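Local atomic coordinates of haloperoxidase (Corallina officinalis, PDB entry 1QHB), a protein that catalyses the halogenation of organic substrates with bromide and hydrogen peroxide, using bound vanadate, and forms a homododecamer that also binds calcium. Residues 23-28 / 571-576; 108-113 / 295-300; 116-121 / 305-310. All coordinates share one frame; numbering follows the deposited sequence.

Contact 1. Residues 23-28 / 571-576; sequences AELALA and LEEQSL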
ATOM      1  N   ALA A  23      15.468  11.186   0.356  1.00  7.33           N
ATOM      2  CA  ALA A  23      15.962   9.816   0.337  1.00 10.28           C
ATOM      3  C   ALA A  23      15.668   9.197  -1.032  1.00 10.36           C
ATOM      4  O   ALA A  23      16.495   8.446  -1.553  1.00 12.38           O
ATOM      5  CB  ALA A  23      15.260   9.009   1.447  1.00  5.90           C
ATOM      6  N   GLU A  24      14.486   9.439  -1.565  1.00 11.35           N
ATOM      7  CA  GLU A  24      14.082   9.000  -2.895  1.00 12.61           C
ATOM      8  C   GLU A  24      14.913   9.629  -4.005  1.00  9.88           C
ATOM      9  O   GLU A  24      15.311   8.972  -4.951  1.00 11.45           O
ATOM     10  CB  GLU A  24      12.599   9.340  -3.121  1.00  6.33           C
ATOM     11  CG  GLU A  24      11.697   8.430  -2.309  1.00 24.70           C
ATOM     12  CD  GLU A  24      10.222   8.776  -2.411  1.00 36.08           C
ATOM     13  OE1 GLU A  24       9.904   9.842  -2.985  1.00 44.82           O
ATOM     14  OE2 GLU A  24       9.370   7.988  -1.937  1.00 40.94           O
ATOM     15  N   LEU A  25      15.244  10.923  -3.839  1.00  9.68           N
ATOM     16  CA  LEU A  25      16.135  11.566  -4.797  1.00 10.68           C
ATOM     17  C   LEU A  25      17.451  10.777  -4.836  1.00 12.73           C
ATOM     18  O   LEU A  25      17.986  10.497  -5.905  1.00 11.55           O
ATOM     19  CB  LEU A  25      16.396  13.017  -4.387  1.00  9.87           C
ATOM     20  CG  LEU A  25      17.218  13.910  -5.329  1.00 19.95           C
ATOM     21  CD1 LEU A  25      16.813  15.381  -5.168  1.00 23.31           C
ATOM     22  CD2 LEU A  25      18.683  13.854  -4.962  1.00 25.85           C
ATOM     23  N   ALA A  26      18.009  10.495  -3.654  1.00 10.29           N
ATOM     24  CA  ALA A  26      19.311   9.825  -3.575  1.00 12.12           C
ATOM     25  C   ALA A  26      19.205   8.429  -4.168  1.00 13.95           C
ATOM     26  O   ALA A  26      20.123   8.005  -4.881  1.00 13.28           O
ATOM     27  CB  ALA A  26      19.846   9.759  -2.144  1.00  6.46           C
ATOM     28  N   LEU A  27      18.100   7.743  -3.877  1.00 12.07           N
ATOM     29  CA  LEU A  27      17.941   6.382  -4.388  1.00 15.32           C
ATOM     30  C   LEU A  27      17.853   6.420  -5.921  1.00 15.63           C
ATOM     31  O   LEU A  27      18.516   5.656  -6.643  1.00 15.81           O
ATOM     32  CB  LEU A  27      16.670   5.731  -3.800  1.00  8.48           C
ATOM     33  CG  LEU A  27      16.310   4.370  -4.364  1.00 16.80           C
ATOM     34  CD1 LEU A  27      17.382   3.317  -4.073  1.00 12.79           C
ATOM     35  CD2 LEU A  27      15.020   3.855  -3.740  1.00 14.16           C
ATOM     36  N   ALA A  28      17.142   7.393  -6.492  1.00 11.11           N
ATOM     37  CA  ALA A  28      17.010   7.488  -7.926  1.00 12.73           C
ATOM     38  C   ALA A  28      18.310   7.823  -8.622  1.00 13.53           C
ATOM     39  O   ALA A  28      18.388   7.544  -9.840  1.00 14.44           O
ATOM     40  CB  ALA A  28      15.922   8.476  -8.343  1.00  8.16           C
ATOM     41  N   LEU A 571      24.306  18.980  -1.546  1.00  8.89           N
ATOM     42  CA  LEU A 571      23.561  20.233  -1.848  1.00  7.29           C
ATOM     43  C   LEU A 571      22.233  19.925  -2.528  1.00  7.77           C
ATOM     44  O   LEU A 571      21.231  20.591  -2.246  1.00 10.74           O
ATOM     45  CB  LEU A 571      24.363  21.111  -2.805  1.00  9.36           C
ATOM     46  CG  LEU A 571      25.573  21.753  -2.108  1.00 12.66           C
ATOM     47  CD1 LEU A 571      26.382  22.511  -3.140  1.00  8.74           C
ATOM     48  CD2 LEU A 571      25.087  22.624  -0.980  1.00  6.83           C
ATOM     49  N   GLU A 572      22.227  18.972  -3.450  1.00  6.18           N
ATOM     50  CA  GLU A 572      20.962  18.638  -4.142  1.00 11.51           C
ATOM     51  C   GLU A 572      19.860  18.131  -3.212  1.00 10.13           C
ATOM     52  O   GLU A 572      18.708  18.514  -3.382  1.00  9.74           O
ATOM     53  CB  GLU A 572      21.090  17.540  -5.211  1.00  9.88           C
ATOM     54  CG  GLU A 572      22.056  18.001  -6.313  1.00 22.82           C
ATOM     55  CD  GLU A 572      22.311  16.900  -7.329  1.00 35.31           C
ATOM     56  OE1 GLU A 572      22.094  15.715  -6.981  1.00 30.90           O
ATOM     57  OE2 GLU A 572      22.726  17.241  -8.461  1.00 36.17           O
ATOM     58  N   GLU A 573      20.237  17.278  -2.266  1.00  7.36           N
ATOM     59  CA  GLU A 573      19.268  16.764  -1.299  1.00  9.26           C
ATOM     60  C   GLU A 573      18.775  17.844  -0.349  1.00 11.18           C
ATOM     61  O   GLU A 573      17.556  17.831  -0.079  1.00 10.09           O
ATOM     62  CB  GLU A 573      19.896  15.623  -0.508  1.00  5.86           C
ATOM     63  CG  GLU A 573      19.934  14.358  -1.367  1.00  6.02           C
ATOM     64  CD  GLU A 573      20.900  13.348  -0.742  1.00  9.77           C
ATOM     65  OE1 GLU A 573      20.833  13.067   0.473  1.00  9.72           O
ATOM     66  OE2 GLU A 573      21.723  12.865  -1.550  1.00 10.90           O
ATOM     67  N   GLN A 574      19.657  18.731   0.047  1.00 10.12           N
ATOM     68  CA  GLN A 574      19.295  19.836   0.915  1.00  9.01           C
ATOM     69  C   GLN A 574      18.464  20.888   0.232  1.00 11.76           C
ATOM     70  O   GLN A 574      17.745  21.644   0.911  1.00 12.77           O
ATOM     71  CB  GLN A 574      20.577  20.484   1.469  1.00  8.23           C
ATOM     72  CG  GLN A 574      21.064  19.655   2.669  1.00  9.07           C
ATOM     73  CD  GLN A 574      22.257  20.373   3.340  1.00 14.75           C
ATOM     74  OE1 GLN A 574      22.639  21.470   2.975  1.00 13.43           O
ATOM     75  NE2 GLN A 574      22.821  19.714   4.342  1.00  6.69           N
ATOM     76  N   SER A 575      18.410  20.921  -1.092  1.00 10.99           N
ATOM     77  CA  SER A 575      17.622  21.901  -1.808  1.00 10.96           C
ATOM     78  C   SER A 575      16.143  21.643  -1.595  1.00 12.36           C
ATOM     79  O   SER A 575      15.357  22.581  -1.708  1.00 12.47           O
ATOM     80  CB  SER A 575      17.936  21.915  -3.306  1.00 10.16           C
ATOM     81  OG  SER A 575      17.484  20.718  -3.920  1.00 18.93           O
ATOM     82  N   LEU A 576      15.720  20.441  -1.193  1.00 11.21           N
ATOM     83  CA  LEU A 576      14.319  20.182  -0.932  1.00 10.11           C
ATOM     84  C   LEU A 576      13.856  20.814   0.361  1.00 11.66           C
ATOM     85  O   LEU A 576      12.658  20.915   0.540  1.00 14.05           O
ATOM     86  CB  LEU A 576      14.041  18.688  -0.901  1.00 13.30           C
ATOM     87  CG  LEU A 576      14.422  17.917  -2.189  1.00 19.12           C
ATOM     88  CD1 LEU A 576      14.248  16.435  -1.909  1.00 17.12           C
ATOM     89  CD2 LEU A 576      13.563  18.353  -3.358  1.00 14.48           C
TER

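Contact 2. Residues 108-113 / 295-300; sequences WRSDLA and LKVFLD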
ATOM      1  N   TRP A 108      61.680  -6.363  17.189  1.00 21.61           N
ATOM      2  CA  TRP A 108      61.834  -5.602  15.966  1.00 20.04           C
ATOM      3  C   TRP A 108      63.153  -5.960  15.311  1.00 20.78           C
ATOM      4  O   TRP A 108      63.990  -6.482  16.066  1.00 23.15           O
ATOM      5  CB  TRP A 108      61.843  -4.097  16.298  1.00 15.11           C
ATOM      6  CG  TRP A 108      60.563  -3.655  16.943  1.00 16.24           C
ATOM      7  CD1 TRP A 108      60.405  -3.187  18.209  1.00 14.63           C
ATOM      8  CD2 TRP A 108      59.277  -3.603  16.322  1.00 15.63           C
ATOM      9  NE1 TRP A 108      59.078  -2.886  18.448  1.00 17.13           N
ATOM     10  CE2 TRP A 108      58.375  -3.114  17.273  1.00 18.50           C
ATOM     11  CE3 TRP A 108      58.807  -3.943  15.050  1.00 17.38           C
ATOM     12  CZ2 TRP A 108      57.006  -2.956  17.016  1.00 15.73           C
ATOM     13  CZ3 TRP A 108      57.469  -3.810  14.787  1.00 14.66           C
ATOM     14  CH2 TRP A 108      56.587  -3.320  15.767  1.00 13.82           C
ATOM     15  N   ARG A 109      63.355  -5.587  14.065  1.00 19.52           N
ATOM     16  CA  ARG A 109      64.633  -5.832  13.414  1.00 18.45           C
ATOM     17  C   ARG A 109      65.659  -4.756  13.769  1.00 24.09           C
ATOM     18  O   ARG A 109      66.864  -5.026  13.920  1.00 25.37           O
ATOM     19  CB  ARG A 109      64.467  -5.811  11.886  1.00 15.42           C
ATOM     20  CG  ARG A 109      63.610  -6.978  11.365  1.00 13.45           C
ATOM     21  CD  ARG A 109      63.388  -6.772   9.848  1.00 22.31           C
ATOM     22  NE  ARG A 109      62.929  -8.050   9.286  1.00 22.39           N
ATOM     23  CZ  ARG A 109      61.677  -8.468   9.192  1.00 29.26           C
ATOM     24  NH1 ARG A 109      60.676  -7.675   9.587  1.00 23.73           N
ATOM     25  NH2 ARG A 109      61.457  -9.669   8.672  1.00 24.28           N
ATOM     26  N   SER A 110      65.238  -3.488  13.827  1.00 23.08           N
ATOM     27  CA  SER A 110      66.189  -2.419  14.074  1.00 20.41           C
ATOM     28  C   SER A 110      66.498  -2.164  15.543  1.00 20.20           C
ATOM     29  O   SER A 110      65.708  -2.357  16.448  1.00 21.46           O
ATOM     30  CB  SER A 110      65.711  -1.119  13.403  1.00 20.17           C
ATOM     31  OG  SER A 110      64.644  -0.545  14.124  1.00 19.90           O
ATOM     32  N   ASP A 111      67.773  -1.801  15.746  1.00 20.55           N
ATOM     33  CA  ASP A 111      68.281  -1.425  17.069  1.00 19.01           C
ATOM     34  C   ASP A 111      67.492  -0.256  17.611  1.00 20.36           C
ATOM     35  O   ASP A 111      67.015  -0.254  18.754  1.00 23.57           O
ATOM     36  CB  ASP A 111      69.760  -1.063  16.937  1.00 29.36           C
ATOM     37  CG  ASP A 111      70.631  -2.281  16.638  1.00 31.55           C
ATOM     38  OD1 ASP A 111      70.171  -3.418  16.886  1.00 32.91           O
ATOM     39  OD2 ASP A 111      71.784  -2.121  16.160  1.00 43.15           O
ATOM     40  N   LEU A 112      67.223   0.708  16.723  1.00 19.63           N
ATOM     41  CA  LEU A 112      66.387   1.860  17.048  1.00 19.74           C
ATOM     42  C   LEU A 112      65.032   1.450  17.582  1.00 22.12           C
ATOM     43  O   LEU A 112      64.741   1.992  18.662  1.00 24.39           O
ATOM     44  CB  LEU A 112      66.292   2.720  15.779  1.00 18.11           C
ATOM     45  CG  LEU A 112      65.536   4.036  16.074  1.00 26.58           C
ATOM     46  CD1 LEU A 112      66.230   4.860  17.160  1.00 21.42           C
ATOM     47  CD2 LEU A 112      65.372   4.860  14.815  1.00 20.49           C
ATOM     48  N   ALA A 113      64.238   0.613  16.924  1.00 20.66           N
ATOM     49  CA  ALA A 113      62.916   0.246  17.437  1.00 22.10           C
ATOM     50  C   ALA A 113      63.021  -0.558  18.730  1.00 20.13           C
ATOM     51  O   ALA A 113      62.182  -0.383  19.613  1.00 18.30           O
ATOM     52  CB  ALA A 113      62.140  -0.627  16.435  1.00 16.97           C
ATOM     53  N   LEU A 295      66.684   0.119   5.635  1.00 17.25           N
ATOM     54  CA  LEU A 295      65.879  -1.060   5.440  1.00 17.20           C
ATOM     55  C   LEU A 295      65.292  -1.667   6.683  1.00 18.09           C
ATOM     56  O   LEU A 295      64.059  -1.954   6.691  1.00 17.59           O
ATOM     57  CB  LEU A 295      66.692  -2.154   4.729  1.00 20.10           C
ATOM     58  CG  LEU A 295      65.818  -3.360   4.304  1.00 24.30           C
ATOM     59  CD1 LEU A 295      64.762  -2.858   3.329  1.00 12.83           C
ATOM     60  CD2 LEU A 295      66.679  -4.473   3.720  1.00 18.80           C
ATOM     61  N   LYS A 296      66.099  -1.872   7.743  1.00 17.61           N
ATOM     62  CA  LYS A 296      65.448  -2.488   8.929  1.00 17.45           C
ATOM     63  C   LYS A 296      64.427  -1.622   9.603  1.00 15.80           C
ATOM     64  O   LYS A 296      63.425  -2.174  10.100  1.00 18.96           O
ATOM     65  CB  LYS A 296      66.529  -2.924   9.920  1.00 22.67           C
ATOM     66  CG  LYS A 296      67.406  -4.015   9.292  1.00 23.60           C
ATOM     67  CD  LYS A 296      68.535  -4.304  10.296  1.00 33.20           C
ATOM     68  CE  LYS A 296      69.329  -5.518   9.821  1.00 35.15           C
ATOM     69  NZ  LYS A 296      70.017  -6.136  10.994  1.00 51.62           N
ATOM     70  N   VAL A 297      64.656  -0.300   9.673  1.00 13.11           N
ATOM     71  CA  VAL A 297      63.648   0.599  10.297  1.00 15.86           C
ATOM     72  C   VAL A 297      62.420   0.637   9.396  1.00 16.81           C
ATOM     73  O   VAL A 297      61.282   0.556   9.852  1.00 16.29           O
ATOM     74  CB  VAL A 297      64.223   2.009  10.417  1.00 17.08           C
ATOM     75  CG1 VAL A 297      63.202   3.012  10.867  1.00 12.48           C
ATOM     76  CG2 VAL A 297      65.466   2.021  11.314  1.00 16.75           C
ATOM     77  N   PHE A 298      62.610   0.689   8.072  1.00 14.27           N
ATOM     78  CA  PHE A 298      61.495   0.641   7.130  1.00 13.41           C
ATOM     79  C   PHE A 298      60.661  -0.634   7.313  1.00 16.18           C
ATOM     80  O   PHE A 298      59.441  -0.550   7.450  1.00 14.63           O
ATOM     81  CB  PHE A 298      62.052   0.739   5.719  1.00 13.19           C
ATOM     82  CG  PHE A 298      61.052   0.311   4.665  1.00 14.36           C
ATOM     83  CD1 PHE A 298      60.167   1.246   4.127  1.00  9.17           C
ATOM     84  CD2 PHE A 298      61.010  -1.017   4.229  1.00  9.99           C
ATOM     85  CE1 PHE A 298      59.251   0.842   3.150  1.00 11.04           C
ATOM     86  CE2 PHE A 298      60.074  -1.412   3.294  1.00 14.45           C
ATOM     87  CZ  PHE A 298      59.201  -0.483   2.754  1.00 10.41           C
ATOM     88  N   LEU A 299      61.285  -1.801   7.512  1.00 15.46           N
ATOM     89  CA  LEU A 299      60.531  -3.048   7.707  1.00 11.50           C
ATOM     90  C   LEU A 299      59.826  -3.055   9.031  1.00 16.14           C
ATOM     91  O   LEU A 299      58.671  -3.484   9.075  1.00 19.08           O
ATOM     92  CB  LEU A 299      61.448  -4.247   7.594  1.00 12.21           C
ATOM     93  CG  LEU A 299      62.083  -4.462   6.219  1.00 18.04           C
ATOM     94  CD1 LEU A 299      63.137  -5.581   6.296  1.00 13.75           C
ATOM     95  CD2 LEU A 299      61.031  -4.856   5.198  1.00 12.93           C
ATOM     96  N   ASP A 300      60.446  -2.466  10.070  1.00 15.03           N
ATOM     97  CA  ASP A 300      59.743  -2.369  11.354  1.00 12.10           C
ATOM     98  C   ASP A 300      58.488  -1.537  11.216  1.00 15.24           C
ATOM     99  O   ASP A 300      57.457  -1.791  11.842  1.00 14.87           O
ATOM    100  CB  ASP A 300      60.669  -1.711  12.419  1.00 15.01           C
ATOM    101  CG  ASP A 300      61.736  -2.721  12.851  1.00 22.59           C
ATOM    102  OD1 ASP A 300      61.525  -3.954  12.720  1.00 17.80           O
ATOM    103  OD2 ASP A 300      62.836  -2.279  13.287  1.00 19.10           O
TER

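Contact 3. Residues 116-121 / 305-310; sequences LDLEVR and ADFRGF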
ATOM      1  N   LEU A 116      63.833   1.680  21.721  1.00 24.41           N
ATOM      2  CA  LEU A 116      62.742   2.503  22.265  1.00 19.88           C
ATOM      3  C   LEU A 116      61.612   1.721  22.882  1.00 19.41           C
ATOM      4  O   LEU A 116      60.654   2.340  23.362  1.00 21.51           O
ATOM      5  CB  LEU A 116      62.143   3.333  21.123  1.00 21.15           C
ATOM      6  CG  LEU A 116      63.048   4.409  20.515  1.00 23.30           C
ATOM      7  CD1 LEU A 116      62.571   4.832  19.139  1.00 22.80           C
ATOM      8  CD2 LEU A 116      63.116   5.611  21.448  1.00 20.44           C
ATOM      9  N   ASP A 117      61.609   0.392  22.775  1.00 21.65           N
ATOM     10  CA  ASP A 117      60.491  -0.425  23.215  1.00 24.24           C
ATOM     11  C   ASP A 117      59.216  -0.062  22.485  1.00 23.93           C
ATOM     12  O   ASP A 117      58.138  -0.113  23.088  1.00 26.78           O
ATOM     13  CB  ASP A 117      60.263  -0.287  24.720  1.00 33.24           C
ATOM     14  CG  ASP A 117      61.441  -0.850  25.512  1.00 43.09           C
ATOM     15  OD1 ASP A 117      62.285  -1.545  24.897  1.00 47.80           O
ATOM     16  OD2 ASP A 117      61.512  -0.563  26.724  1.00 47.64           O
ATOM     17  N   LEU A 118      59.260   0.141  21.167  1.00 22.06           N
ATOM     18  CA  LEU A 118      58.019   0.529  20.474  1.00 20.18           C
ATOM     19  C   LEU A 118      56.977  -0.563  20.566  1.00 19.45           C
ATOM     20  O   LEU A 118      57.320  -1.761  20.546  1.00 20.73           O
ATOM     21  CB  LEU A 118      58.407   0.752  18.998  1.00 16.79           C
ATOM     22  CG  LEU A 118      59.279   2.007  18.774  1.00 19.69           C
ATOM     23  CD1 LEU A 118      59.503   2.258  17.299  1.00 18.33           C
ATOM     24  CD2 LEU A 118      58.661   3.244  19.423  1.00 18.99           C
ATOM     25  N   GLU A 119      55.728  -0.189  20.572  1.00 19.54           N
ATOM     26  CA  GLU A 119      54.600  -1.087  20.514  1.00 21.17           C
ATOM     27  C   GLU A 119      54.004  -0.920  19.099  1.00 21.74           C
ATOM     28  O   GLU A 119      54.555  -0.122  18.348  1.00 17.81           O
ATOM     29  CB  GLU A 119      53.563  -0.772  21.573  1.00 21.64           C
ATOM     30  CG  GLU A 119      53.524  -1.815  22.688  1.00 31.60           C
ATOM     31  CD  GLU A 119      53.133  -3.212  22.225  1.00 34.35           C
ATOM     32  OE1 GLU A 119      52.744  -3.402  21.053  1.00 26.06           O
ATOM     33  OE2 GLU A 119      53.252  -4.137  23.066  1.00 39.45           O
ATOM     34  N   VAL A 120      52.944  -1.652  18.802  1.00 19.75           N
ATOM     35  CA  VAL A 120      52.298  -1.639  17.522  1.00 17.19           C
ATOM     36  C   VAL A 120      51.180  -0.612  17.409  1.00 20.17           C
ATOM     37  O   VAL A 120      50.650  -0.186  18.431  1.00 19.83           O
ATOM     38  CB  VAL A 120      51.671  -3.016  17.170  1.00 22.15           C
ATOM     39  CG1 VAL A 120      52.769  -4.065  17.157  1.00 13.75           C
ATOM     40  CG2 VAL A 120      50.579  -3.390  18.154  1.00 19.28           C
ATOM     41  N   ARG A 121      50.828  -0.238  16.181  1.00 19.95           N
ATOM     42  CA  ARG A 121      49.678   0.678  16.008  1.00 22.24           C
ATOM     43  C   ARG A 121      48.670  -0.124  15.182  1.00 21.95           C
ATOM     44  O   ARG A 121      49.118  -1.016  14.464  1.00 24.79           O
ATOM     45  CB  ARG A 121      50.059   2.027  15.371  1.00 16.81           C
ATOM     46  CG  ARG A 121      50.795   1.904  14.055  1.00 19.36           C
ATOM     47  CD  ARG A 121      51.194   3.256  13.482  1.00 22.67           C
ATOM     48  NE  ARG A 121      50.020   4.110  13.269  1.00 21.38           N
ATOM     49  CZ  ARG A 121      49.883   5.058  12.364  1.00 26.83           C
ATOM     50  NH1 ARG A 121      50.865   5.326  11.502  1.00 15.77           N
ATOM     51  NH2 ARG A 121      48.716   5.716  12.387  1.00 17.49           N
ATOM     52  N   ALA A 305      55.597  -0.817  13.751  1.00 12.61           N
ATOM     53  CA  ALA A 305      56.271  -0.108  14.861  1.00 15.65           C
ATOM     54  C   ALA A 305      55.714   1.308  14.969  1.00 15.25           C
ATOM     55  O   ALA A 305      55.666   2.068  14.000  1.00 16.09           O
ATOM     56  CB  ALA A 305      57.779  -0.180  14.660  1.00 12.21           C
ATOM     57  N   ASP A 306      55.319   1.739  16.191  1.00 16.43           N
ATOM     58  CA  ASP A 306      54.689   3.029  16.309  1.00 14.49           C
ATOM     59  C   ASP A 306      55.735   4.123  16.501  1.00 18.07           C
ATOM     60  O   ASP A 306      56.126   4.449  17.626  1.00 18.59           O
ATOM     61  CB  ASP A 306      53.665   3.050  17.440  1.00 12.72           C
ATOM     62  CG  ASP A 306      52.778   4.270  17.341  1.00 19.63           C
ATOM     63  OD1 ASP A 306      53.056   5.160  16.476  1.00 19.64           O
ATOM     64  OD2 ASP A 306      51.790   4.319  18.079  1.00 20.25           O
ATOM     65  N   PHE A 307      56.166   4.747  15.426  1.00 17.24           N
ATOM     66  CA  PHE A 307      57.114   5.828  15.466  1.00 14.44           C
ATOM     67  C   PHE A 307      56.450   7.196  15.522  1.00 16.38           C
ATOM     68  O   PHE A 307      57.194   8.154  15.308  1.00 15.31           O
ATOM     69  CB  PHE A 307      57.985   5.792  14.204  1.00 15.61           C
ATOM     70  CG  PHE A 307      59.240   5.011  14.356  1.00 17.89           C
ATOM     71  CD1 PHE A 307      60.375   5.562  14.929  1.00 17.70           C
ATOM     72  CD2 PHE A 307      59.297   3.682  13.903  1.00 18.63           C
ATOM     73  CE1 PHE A 307      61.535   4.804  15.028  1.00 19.39           C
ATOM     74  CE2 PHE A 307      60.424   2.909  14.025  1.00 18.49           C
ATOM     75  CZ  PHE A 307      61.553   3.497  14.578  1.00 17.50           C
ATOM     76  N   ARG A 308      55.134   7.317  15.709  1.00 14.06           N
ATOM     77  CA  ARG A 308      54.503   8.613  15.716  1.00 16.52           C
ATOM     78  C   ARG A 308      55.094   9.528  16.774  1.00 16.86           C
ATOM     79  O   ARG A 308      55.171   9.197  17.965  1.00 16.18           O
ATOM     80  CB  ARG A 308      52.961   8.521  15.950  1.00 11.01           C
ATOM     81  CG  ARG A 308      52.280   7.949  14.708  1.00 16.37           C
ATOM     82  CD  ARG A 308      50.788   7.688  14.881  1.00 12.33           C
ATOM     83  NE  ARG A 308      50.534   6.631  15.854  1.00 16.74           N
ATOM     84  CZ  ARG A 308      49.365   6.196  16.254  1.00 20.11           C
ATOM     85  NH1 ARG A 308      48.239   6.736  15.805  1.00 20.08           N
ATOM     86  NH2 ARG A 308      49.327   5.216  17.172  1.00 16.36           N
ATOM     87  N   GLY A 309      55.385  10.779  16.408  1.00 16.17           N
ATOM     88  CA  GLY A 309      55.816  11.759  17.378  1.00 13.01           C
ATOM     89  C   GLY A 309      57.305  11.827  17.476  1.00 15.42           C
ATOM     90  O   GLY A 309      57.789  12.523  18.356  1.00 17.18           O
ATOM     91  N   PHE A 310      58.020  11.094  16.632  1.00 15.92           N
ATOM     92  CA  PHE A 310      59.478  11.079  16.663  1.00 16.30           C
ATOM     93  C   PHE A 310      60.172  12.219  15.938  1.00 17.38           C
ATOM     94  O   PHE A 310      61.396  12.389  16.024  1.00 18.33           O
ATOM     95  CB  PHE A 310      59.933   9.745  16.084  1.00 14.36           C
ATOM     96  CG  PHE A 310      61.380   9.377  16.356  1.00 15.89           C
ATOM     97  CD1 PHE A 310      61.852   9.155  17.630  1.00 14.39           C
ATOM     98  CD2 PHE A 310      62.225   9.162  15.282  1.00 15.05           C
ATOM     99  CE1 PHE A 310      63.162   8.771  17.844  1.00 17.29           C
ATOM    100  CE2 PHE A 310      63.553   8.773  15.470  1.00 20.67           C
ATOM    101  CZ  PHE A 310      63.992   8.607  16.771  1.00 18.22           C
TER

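Contact 1. Residues 23-28 / 571-576
Leu25 and Glu573 bring the backbones closest, 7.0 Å between their CA atoms, where the last turns of helix 11-28 pass the C-terminal end of helix 553-574. Leu25 carries most of the contact. Its CG stands anti to the backbone N (chi1 -175°), which sends the forked end across to the other helix. There CD2 rests on the aliphatic part of Glu573, 3.8 Å from its CG, while CD1 reaches toward the carbonyl O of Glu572 and the methyl CD1 of Leu576, the latter 4.3 Å away. Ala26 adds a smaller touch, its CB lying 3.7 Å from Glu573 OE2. Leu576 also packs against Ala21 and Ala22 of helix 11-28. Within 571-576, Ser575 OG donates to Glu572 O at 2.6 Å, tying the hydroxyl back to the backbone three residues earlier. The glutamates spend their charge elsewhere: Arg29 forms salt bridges with Glu572 OE1 and Glu573 OE2, and Arg19 of a second subunit pairs with Glu573 OE1, which also accepts from Gly136 N. Between the segments themselves the attraction is therefore van der Waals, a leucine methyl against the CG methylene of a glutamate it crosses at a slant. The buried carboxylate of Glu573, held by arginines from two chains, would be expected to stay ionised, and it couples this helix pairing to the subunit interface.

Contact 2. Residues 108-113 / 295-300
Asp300 turns its CG anti to its own carbonyl carbon (chi1 -74°), presenting the carboxylate to the backbone of Arg109 and Ser110, and Ser110 folds OG between its backbone N and carbonyl carbon (chi1 75°) to meet it. Three bonds result. Arg109 N donates to Asp300 OD1 at 2.8 Å and Ser110 N to Asp300 OD2 at 2.7 Å, each on the syn lone pair; Ser110 OG donates to the same OD2 at 2.6 Å, nearly in line with the C-O bond. Both oxygens are thus engaged and the carboxylate's rotation is fixed. Ser110 OG in turn accepts from Ala113 N at 3.1 Å, the N-cap bond of helix 111-115, so the carboxylate of Asp300 holds the serine that caps the helix. Apolar atoms close in around this polar knot: Trp108 CE3 lies 3.6 Å from Asp300 OD1, with ring and carboxylate planes 68° apart, and Val297 CG2 touches Ser110 CB. Farther along, Leu299 CD1 lies over one face of the Arg109 guanidinium and 3.8 Å from Arg109 CD. That guanidinium is anchored by salt bridges to Asp303 and Asp65. The contact is buried within one subunit, joining the start of helix 111-115 to helix 295-302, whose own first turn is held by Asp294 and Ser460; the Trp108 indole packs against Pro97 and Ala305 in adjoining loops.

Contact 3. Residues 116-121 / 305-310
Arg121 crosses to Arg308 with its CG between the backbone N and carbonyl carbon (chi1 54°). Its CB lies 3.7 Å from Arg308 NH2; CD then passes 4.0 Å from Asp306 OD1. A bend at chi3 lays the guanidinium on that of Arg308 in an offset stack, centres 4.1 Å apart and planes 22° from parallel. NE sits over the centre of the Arg308 group, CZ lies 3.8 Å from Arg308 CD, which covers the centre of the Arg121 group, and NH2 ends 3.6 Å from Arg308 NH1. Acids probably offset this meeting of like charges: Arg308 grips Asp306 side-on through NE and NH2 and bridges to Asp369 of a second subunit, while Arg121 NH2 pairs with Glu124. Asp306 N donates to Glu119 O at 2.9 Å. Leu118 CD1 makes a CH-pi contact over the face of Phe307, and Leu116 CD1 touches Phe307 and Phe310. Asp306 OD1 accepting from Arg308 N closes an Asx turn that overlaps the type II turn from Phe307 to Phe310. Arginines stacked in this way, each with its own acid, are known at protein interfaces; here Asp363 of the second subunit, a calcium ligand, packs on Arg121, whose side chain lies about 7 Å from that of His478, an active-site residue by similarity.

The centres of contacts 2 and 3 lie about 11 Å apart, whereas the centre of contact 1 lies about 51 Å from that of contact 2 and about 45 Å from that of contact 3. Contact 1 joins the near-terminal helices 11-28 and 553-574 and spans the rest. Contact 2 joins residues 108-110 and the start of helix 111-115 to helix 295-302, contact 3 the loops after both helices; their segments alternate along the chain, so the same two regions are bound together twice. They meet directly, with Trp108 NE1 probably bonded to Leu118 O and Asp300 O to Ala305 N. Contact 2 is internal to the subunit, while contacts 1 and 3 both reach other subunits of the dodecamer.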